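Local atomic coordinates of type 3 secretion system chaperone PscE (Pseudomonas aeruginosa, PDB entry 2UWJ), a protein that acts as a type III secretion chaperone that, together with PscG, keeps the needle protein PscF from polymerising prematurely in the cytoplasm. Residues G17-A20 and A21-Q25; M5-L8 and E9-S13; Q51-A54 and R55-G59. All coordinates share one frame; numbering follows the deposited sequence.

The three interactions come one after another along the chain and sample each of its three helices: interaction 2 is the short helix 7-12, interaction 1 the first turns of helix 18-40, and interaction 3 the middle of helix 44-68. Interactions 1 and 2, with centres about 13 Å apart, touch: His19 packs on Leu8, Arg11 and Leu12, and Ala20 on Leu12. Interaction 3 lies on the opposite side of the chain's centre, its centre about 18 Å from that of interaction 1 and about 22 Å from that of interaction 2, and touches neither. Helices 18-40 and 44-68 form a hairpin, and all three interactions also meet PscG.

Interaction 1 of 3, residues G17-A20 and A21-Q25; sequences GTHA and AALRQ
Gly17-Ala20 and Ala21-Gln25 form the opening turns of helix 18-40, a local i to i+4 contact at the surface of an all-helical hairpin, largely inside a predicted coiled coil. Gly17 is the N-cap and acts through its backbone: its O receives the N-H of Ala21 at 2.9 Å, the first i to i+4 bond, and that bond is almost straight, 175° at the hydrogen. Three further bonds follow in step, among them Leu23 N to His19 O at 2.8 Å and Arg24 N to Ala20 O at 2.9 Å. Glycine is a common N-cap residue, while the hydroxyl of Thr18, the first helical residue, bonds back to Asp16.

The side chains meet most distinctly one turn apart. His19 and Leu23 both carry CG anti to the backbone N (chi1 -178° and 177°), and this common setting brings the imidazole near one leucine methyl. His19 NE2 lies 4.2 Å from Leu23 CD2, a loose, oblique approach in which NE2, buried here, finds no hydrogen-bond partner. Ala20, Ala21 and Ala22 are small helix formers whose methyls keep these turns slim. The methyl of Ala22 rests 3.3 Å from Thr18 O.

The neighbours place the contact in the fold. His19 and Ala20 face helix 7-12, Ala20 also touches Thr68, and both His19 and Leu23 pack on Glu8 of the PscG chain. Buried Leu23 and the flank of Arg24 meet Leu64 of helix 44-68, the other arm of the hairpin.

Interaction 2 of 3, residues M5-L8 and E9-S13; sequences MTAL and ETRLS
Met5-Leu8 and Glu9-Ser13 run on without a break and hold the short N-terminal helix 7-12 together with the turn leading into it, the helix being opened by a threonine N-cap. Thr6, still extended (phi/psi -135°/156°), turns the chain into the helix, and from there the backbone bonds step i to i+4: Thr10 N to Thr6 O is long at 3.3 Å, Arg11 N to Ala7 O tightens to 2.9 Å, and Leu12 N to Leu8 O to 2.8 Å.

The hydroxyl of the capping Thr6 is tied to Glu9 twice. Thr6 OG1 takes a weak bond from Glu9 N at 3.3 Å and gives its own hydrogen to Glu9 OE2 in a short bond of 2.6 Å, on the carboxylate lone pair turned away from OE1. The threonine hydroxyl can do both because chi1 of 67° sets it between its backbone N and carbonyl carbon. Threonine suits the cap by offering an acceptor to the first turn, and glutamate three residues on brings a negative charge that would probably interact favourably with the helix dipole at its N-terminal end.

Farther along, the guanidinium of Arg11 folds back over the turn, with Leu8 CA above one of its faces, near the rim. Its charged end is met outside the helix: NH2 makes a salt bridge with Glu11 of the PscG chain, and NH1 a hydrogen bond with a polar side chain of another chain. Leu8 and Leu12 give the helix its apolar flank toward His19, and Leu8 also packs on Leu12 of PscG. Within that flank the two leucines approach obliquely, Leu8 CD1 lying 3.9 Å from Leu12 CG.

Interaction 3 of 3, residues Q51-A54 and R55-G59; sequences QQQA and RALEG
Arg55, the first residue of Arg55-Gly59, reaches back one turn to Gln51 in the middle of helix 44-68, the second arm of the helical hairpin. Its N bonds to Gln51 O at 2.9 Å, and with CG beside the backbone N (chi1 -73°) the chain runs extended back along the helix. The guanidinium consequently has Gln51 CB over one face, displaced toward the rim, and its plane stands 55° from that of the Gln51 amide. Gln51 OE1 remains 3.7 Å from Arg55 NH2, a loose polar approach near the surface, where long polar side chains suit the solvent.

Ala56 follows, its N bonded to Gln52 O at 2.9 Å. Its small methyl suits a place where Trp31 of the PscG chain packs on it, and Gln52, buried nearby, bonds through OE1 to Arg34 of PscG.

Leu57 N bonds to Gln53 O at 3.0 Å. The leucine lies side by side with the aliphatic part of Gln53, both chains pointing the same way, with Leu57 CD1 4.0 Å from Gln53 CG. The side chain of Gln53 is about 3 Å, nearest atoms, from a bound nickel ion. Leu57 is buried, packing on Leu27 and Ala30 of helix 18-40 and on Leu9 of PscG.

Glu58 faces the other arm, where its OE2 makes a salt bridge with Arg35, while Ala54, one turn earlier, packs on Cys34. The glutamate is joined to that earlier turn by Glu58 N, 2.8 Å from Ala54 O, with an N-H...O angle of 167°. Gly59 continues the helix, its N bonded to Arg55 O at 2.8 Å.

Interaction 1 of 3, residues G17-A20 and A21-Q25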
loop_
_atom_site.group_PDB
_atom_site.type_symbol
_atom_site.label_atom_id
_atom_site.label_comp_id
_atom_site.label_asym_id
_atom_site.label_seq_id
_atom_site.Cartn_x
_atom_site.Cartn_y
_atom_site.Cartn_z
ATOM N N GLY A 17 -17.740 -7.396 -5.445
ATOM C CA GLY A 17 -17.477 -7.023 -4.072
ATOM C C GLY A 17 -17.054 -8.183 -3.199
ATOM O O GLY A 17 -17.378 -8.227 -2.008
ATOM N N THR A 18 -16.330 -9.132 -3.773
ATOM C CA THR A 18 -15.893 -10.259 -2.983
ATOM C C THR A 18 -15.201 -9.820 -1.682
ATOM O O THR A 18 -15.521 -10.341 -0.609
ATOM C CB THR A 18 -14.985 -11.193 -3.819
ATOM O OG1 THR A 18 -15.804 -12.230 -4.389
ATOM C CG2 THR A 18 -13.869 -11.819 -2.967
ATOM N N HIS A 19 -14.273 -8.869 -1.769
ATOM C CA HIS A 19 -13.576 -8.410 -0.568
ATOM C C HIS A 19 -14.507 -7.710 0.433
ATOM O O HIS A 19 -14.464 -8.001 1.618
ATOM C CB HIS A 19 -12.415 -7.449 -0.893
ATOM C CG HIS A 19 -11.658 -7.015 0.335
ATOM N ND1 HIS A 19 -11.125 -7.918 1.238
ATOM C CD2 HIS A 19 -11.415 -5.783 0.850
ATOM C CE1 HIS A 19 -10.593 -7.261 2.255
ATOM N NE2 HIS A 19 -10.755 -5.965 2.044
ATOM N N ALA A 20 -15.356 -6.812 -0.045
ATOM C CA ALA A 20 -16.252 -6.108 0.857
ATOM C C ALA A 20 -17.181 -7.066 1.588
ATOM O O ALA A 20 -17.361 -6.936 2.782
ATOM C CB ALA A 20 -17.079 -5.121 0.105
ATOM N N ALA A 21 -17.781 -8.021 0.864
ATOM C CA ALA A 21 -18.715 -8.964 1.481
ATOM C C ALA A 21 -17.984 -9.761 2.517
ATOM O O ALA A 21 -18.498 -9.956 3.622
ATOM C CB ALA A 21 -19.319 -9.901 0.421
ATOM N N ALA A 22 -16.777 -10.211 2.182
ATOM C CA ALA A 22 -15.962 -11.006 3.097
ATOM C C ALA A 22 -15.583 -10.218 4.355
ATOM O O ALA A 22 -15.641 -10.747 5.475
ATOM C CB ALA A 22 -14.689 -11.482 2.415
ATOM N N LEU A 23 -15.178 -8.960 4.169
ATOM C CA LEU A 23 -14.791 -8.141 5.321
ATOM C C LEU A 23 -16.030 -7.911 6.219
ATOM O O LEU A 23 -15.944 -8.026 7.430
ATOM C CB LEU A 23 -14.232 -6.797 4.823
ATOM C CG LEU A 23 -13.859 -5.792 5.931
ATOM C CD1 LEU A 23 -12.915 -6.395 7.006
ATOM C CD2 LEU A 23 -13.136 -4.628 5.223
ATOM N N ARG A 24 -17.168 -7.579 5.607
ATOM C CA ARG A 24 -18.389 -7.343 6.362
ATOM C C ARG A 24 -18.744 -8.567 7.225
ATOM O O ARG A 24 -19.100 -8.431 8.391
ATOM C CB ARG A 24 -19.537 -7.058 5.403
ATOM C CG ARG A 24 -20.930 -6.941 6.097
ATOM C CD ARG A 24 -22.077 -6.651 5.085
ATOM N NE ARG A 24 -23.293 -6.208 5.785
ATOM C CZ ARG A 24 -24.359 -5.614 5.224
ATOM N NH1 ARG A 24 -24.404 -5.366 3.910
ATOM N NH2 ARG A 24 -25.388 -5.241 5.990
ATOM N N GLN A 25 -18.642 -9.765 6.648
ATOM C CA GLN A 25 -18.955 -10.979 7.393
ATOM C C GLN A 25 -18.036 -11.175 8.560
ATOM O O GLN A 25 -18.477 -11.556 9.645
ATOM C CB GLN A 25 -18.899 -12.213 6.468
ATOM C CG GLN A 25 -20.112 -12.273 5.554
ATOM C CD GLN A 25 -20.055 -13.440 4.554
ATOM O OE1 GLN A 25 -18.991 -14.018 4.307
ATOM N NE2 GLN A 25 -21.204 -13.774 3.975
#

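Interaction 2 of 3, residues M5-L8 and E9-S13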
loop_
_atom_site.group_PDB
_atom_site.type_symbol
_atom_site.label_atom_id
_atom_site.label_comp_id
_atom_site.label_asym_id
_atom_site.label_seq_id
_atom_site.Cartn_x
_atom_site.Cartn_y
_atom_site.Cartn_z
ATOM N N MET A 5 -7.652 7.268 -1.482
ATOM C CA MET A 5 -6.669 7.738 -0.539
ATOM C C MET A 5 -6.062 6.549 0.208
ATOM O O MET A 5 -5.012 6.701 0.825
ATOM C CB MET A 5 -7.315 8.670 0.466
ATOM C CG MET A 5 -7.494 10.094 -0.045
ATOM S SD MET A 5 -5.906 10.780 -0.522
ATOM C CE MET A 5 -5.037 10.754 0.912
ATOM N N THR A 6 -6.707 5.371 0.175
ATOM C CA THR A 6 -6.141 4.240 0.897
ATOM C C THR A 6 -6.142 2.942 0.085
ATOM O O THR A 6 -6.948 2.769 -0.845
ATOM C CB THR A 6 -6.902 3.995 2.229
ATOM O OG1 THR A 6 -8.229 3.552 1.934
ATOM C CG2 THR A 6 -7.003 5.301 3.065
ATOM N N ALA A 7 -5.236 2.039 0.462
ATOM C CA ALA A 7 -5.093 0.726 -0.180
ATOM C C ALA A 7 -6.424 -0.048 -0.077
ATOM O O ALA A 7 -6.888 -0.642 -1.052
ATOM C CB ALA A 7 -3.951 -0.062 0.497
ATOM N N LEU A 8 -7.038 -0.035 1.108
ATOM C CA LEU A 8 -8.322 -0.724 1.318
ATOM C C LEU A 8 -9.353 -0.240 0.280
ATOM O O LEU A 8 -10.046 -1.033 -0.346
ATOM C CB LEU A 8 -8.840 -0.454 2.749
ATOM C CG LEU A 8 -10.325 -0.789 3.012
ATOM C CD1 LEU A 8 -10.544 -2.298 2.909
ATOM C CD2 LEU A 8 -10.687 -0.298 4.430
ATOM N N GLU A 9 -9.470 1.066 0.085
ATOM C CA GLU A 9 -10.442 1.558 -0.894
ATOM C C GLU A 9 -10.153 1.018 -2.303
ATOM O O GLU A 9 -11.076 0.726 -3.063
ATOM C CB GLU A 9 -10.463 3.095 -0.905
ATOM C CG GLU A 9 -11.090 3.656 0.360
ATOM C CD GLU A 9 -10.799 5.134 0.530
ATOM O OE1 GLU A 9 -11.516 5.962 -0.100
ATOM O OE2 GLU A 9 -9.834 5.451 1.255
ATOM N N THR A 10 -8.876 0.860 -2.660
ATOM C CA THR A 10 -8.591 0.299 -3.993
ATOM C C THR A 10 -9.090 -1.157 -3.991
ATOM O O THR A 10 -9.805 -1.595 -4.913
ATOM C CB THR A 10 -7.078 0.375 -4.289
ATOM O OG1 THR A 10 -6.689 1.753 -4.273
ATOM C CG2 THR A 10 -6.733 -0.239 -5.644
ATOM N N ARG A 11 -8.735 -1.904 -2.951
ATOM C CA ARG A 11 -9.176 -3.288 -2.831
ATOM C C ARG A 11 -10.704 -3.344 -3.018
ATOM O O ARG A 11 -11.220 -4.170 -3.774
ATOM C CB ARG A 11 -8.784 -3.833 -1.459
ATOM C CG ARG A 11 -8.226 -5.227 -1.412
ATOM C CD ARG A 11 -7.024 -5.265 -0.414
ATOM N NE ARG A 11 -7.365 -4.974 0.994
ATOM C CZ ARG A 11 -6.701 -4.126 1.796
ATOM N NH1 ARG A 11 -5.643 -3.448 1.358
ATOM N NH2 ARG A 11 -7.088 -3.962 3.054
ATOM N N LEU A 12 -11.423 -2.447 -2.356
ATOM C CA LEU A 12 -12.886 -2.405 -2.456
ATOM C C LEU A 12 -13.448 -1.849 -3.781
ATOM O O LEU A 12 -14.633 -1.970 -4.035
ATOM C CB LEU A 12 -13.462 -1.557 -1.308
ATOM C CG LEU A 12 -13.234 -1.924 0.150
ATOM C CD1 LEU A 12 -13.726 -0.749 1.022
ATOM C CD2 LEU A 12 -13.965 -3.211 0.523
ATOM N N SER A 13 -12.640 -1.213 -4.614
ATOM C CA SER A 13 -13.167 -0.654 -5.861
ATOM C C SER A 13 -13.317 -1.726 -6.961
ATOM O O SER A 13 -13.748 -1.432 -8.091
ATOM C CB SER A 13 -12.243 0.458 -6.369
ATOM O OG SER A 13 -11.028 -0.091 -6.877
#

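Interaction 3 of 3, residues Q51-A54 and R55-G59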
loop_
_atom_site.group_PDB
_atom_site.type_symbol
_atom_site.label_atom_id
_atom_site.label_comp_id
_atom_site.label_asym_id
_atom_site.label_seq_id
_atom_site.Cartn_x
_atom_site.Cartn_y
_atom_site.Cartn_z
ATOM N N GLN A 51 -17.027 -3.411 25.457
ATOM C CA GLN A 51 -17.884 -2.372 24.906
ATOM C C GLN A 51 -17.102 -1.543 23.872
ATOM O O GLN A 51 -17.643 -1.201 22.831
ATOM C CB GLN A 51 -18.380 -1.459 26.030
ATOM C CG GLN A 51 -19.448 -2.140 26.872
ATOM C CD GLN A 51 -20.739 -1.346 26.913
ATOM O OE1 GLN A 51 -20.850 -0.337 27.644
ATOM N NE2 GLN A 51 -21.723 -1.778 26.117
ATOM N N GLN A 52 -15.849 -1.219 24.195
ATOM C CA GLN A 52 -15.009 -0.456 23.274
ATOM C C GLN A 52 -14.795 -1.316 22.011
ATOM O O GLN A 52 -14.832 -0.811 20.872
ATOM C CB GLN A 52 -13.652 -0.153 23.907
ATOM C CG GLN A 52 -13.703 0.975 24.961
ATOM C CD GLN A 52 -12.311 1.348 25.486
ATOM O OE1 GLN A 52 -11.728 0.624 26.316
ATOM N NE2 GLN A 52 -11.766 2.479 24.998
ATOM N N GLN A 53 -14.579 -2.628 22.200
ATOM C CA GLN A 53 -14.402 -3.476 21.044
ATOM C C GLN A 53 -15.647 -3.518 20.176
ATOM O O GLN A 53 -15.565 -3.459 18.927
ATOM C CB GLN A 53 -14.029 -4.896 21.458
ATOM C CG GLN A 53 -13.927 -5.772 20.238
ATOM C CD GLN A 53 -12.858 -6.814 20.416
ATOM O OE1 GLN A 53 -13.143 -8.007 20.491
ATOM N NE2 GLN A 53 -11.605 -6.361 20.506
ATOM N N ALA A 54 -16.817 -3.653 20.811
ATOM C CA ALA A 54 -18.061 -3.667 20.042
ATOM C C ALA A 54 -18.250 -2.332 19.297
ATOM O O ALA A 54 -18.707 -2.291 18.143
ATOM C CB ALA A 54 -19.288 -3.901 20.988
ATOM N N ARG A 55 -17.932 -1.230 19.956
ATOM C CA ARG A 55 -18.144 0.028 19.253
ATOM C C ARG A 55 -17.167 0.177 18.077
ATOM O O ARG A 55 -17.511 0.785 17.059
ATOM C CB ARG A 55 -18.026 1.195 20.221
ATOM C CG ARG A 55 -19.253 1.333 21.217
ATOM C CD ARG A 55 -18.940 2.541 22.098
ATOM N NE ARG A 55 -19.606 2.525 23.398
ATOM C CZ ARG A 55 -18.980 2.539 24.576
ATOM N NH1 ARG A 55 -17.633 2.566 24.668
ATOM N NH2 ARG A 55 -19.715 2.540 25.675
ATOM N N ALA A 56 -15.955 -0.353 18.227
ATOM C CA ALA A 56 -14.959 -0.277 17.129
ATOM C C ALA A 56 -15.451 -1.081 15.942
ATOM O O ALA A 56 -15.354 -0.666 14.808
ATOM C CB ALA A 56 -13.629 -0.838 17.581
ATOM N N LEU A 57 -15.997 -2.260 16.223
ATOM C CA LEU A 57 -16.522 -3.127 15.171
ATOM C C LEU A 57 -17.747 -2.501 14.508
ATOM O O LEU A 57 -17.865 -2.523 13.266
ATOM C CB LEU A 57 -16.866 -4.505 15.773
ATOM C CG LEU A 57 -15.663 -5.390 16.086
ATOM C CD1 LEU A 57 -16.149 -6.637 16.969
ATOM C CD2 LEU A 57 -15.034 -5.862 14.768
ATOM N N GLU A 58 -18.664 -1.956 15.317
ATOM C CA GLU A 58 -19.852 -1.277 14.753
ATOM C C GLU A 58 -19.354 -0.080 13.911
ATOM O O GLU A 58 -19.934 0.218 12.886
ATOM C CB GLU A 58 -20.744 -0.719 15.856
ATOM C CG GLU A 58 -21.591 -1.786 16.511
ATOM C CD GLU A 58 -22.258 -1.306 17.785
ATOM O OE1 GLU A 58 -21.916 -0.205 18.299
ATOM O OE2 GLU A 58 -23.118 -2.066 18.275
ATOM N N GLY A 59 -18.303 0.614 14.380
ATOM C CA GLY A 59 -17.776 1.725 13.583
ATOM C C GLY A 59 -17.207 1.222 12.239
ATOM O O GLY A 59 -17.384 1.847 11.173
#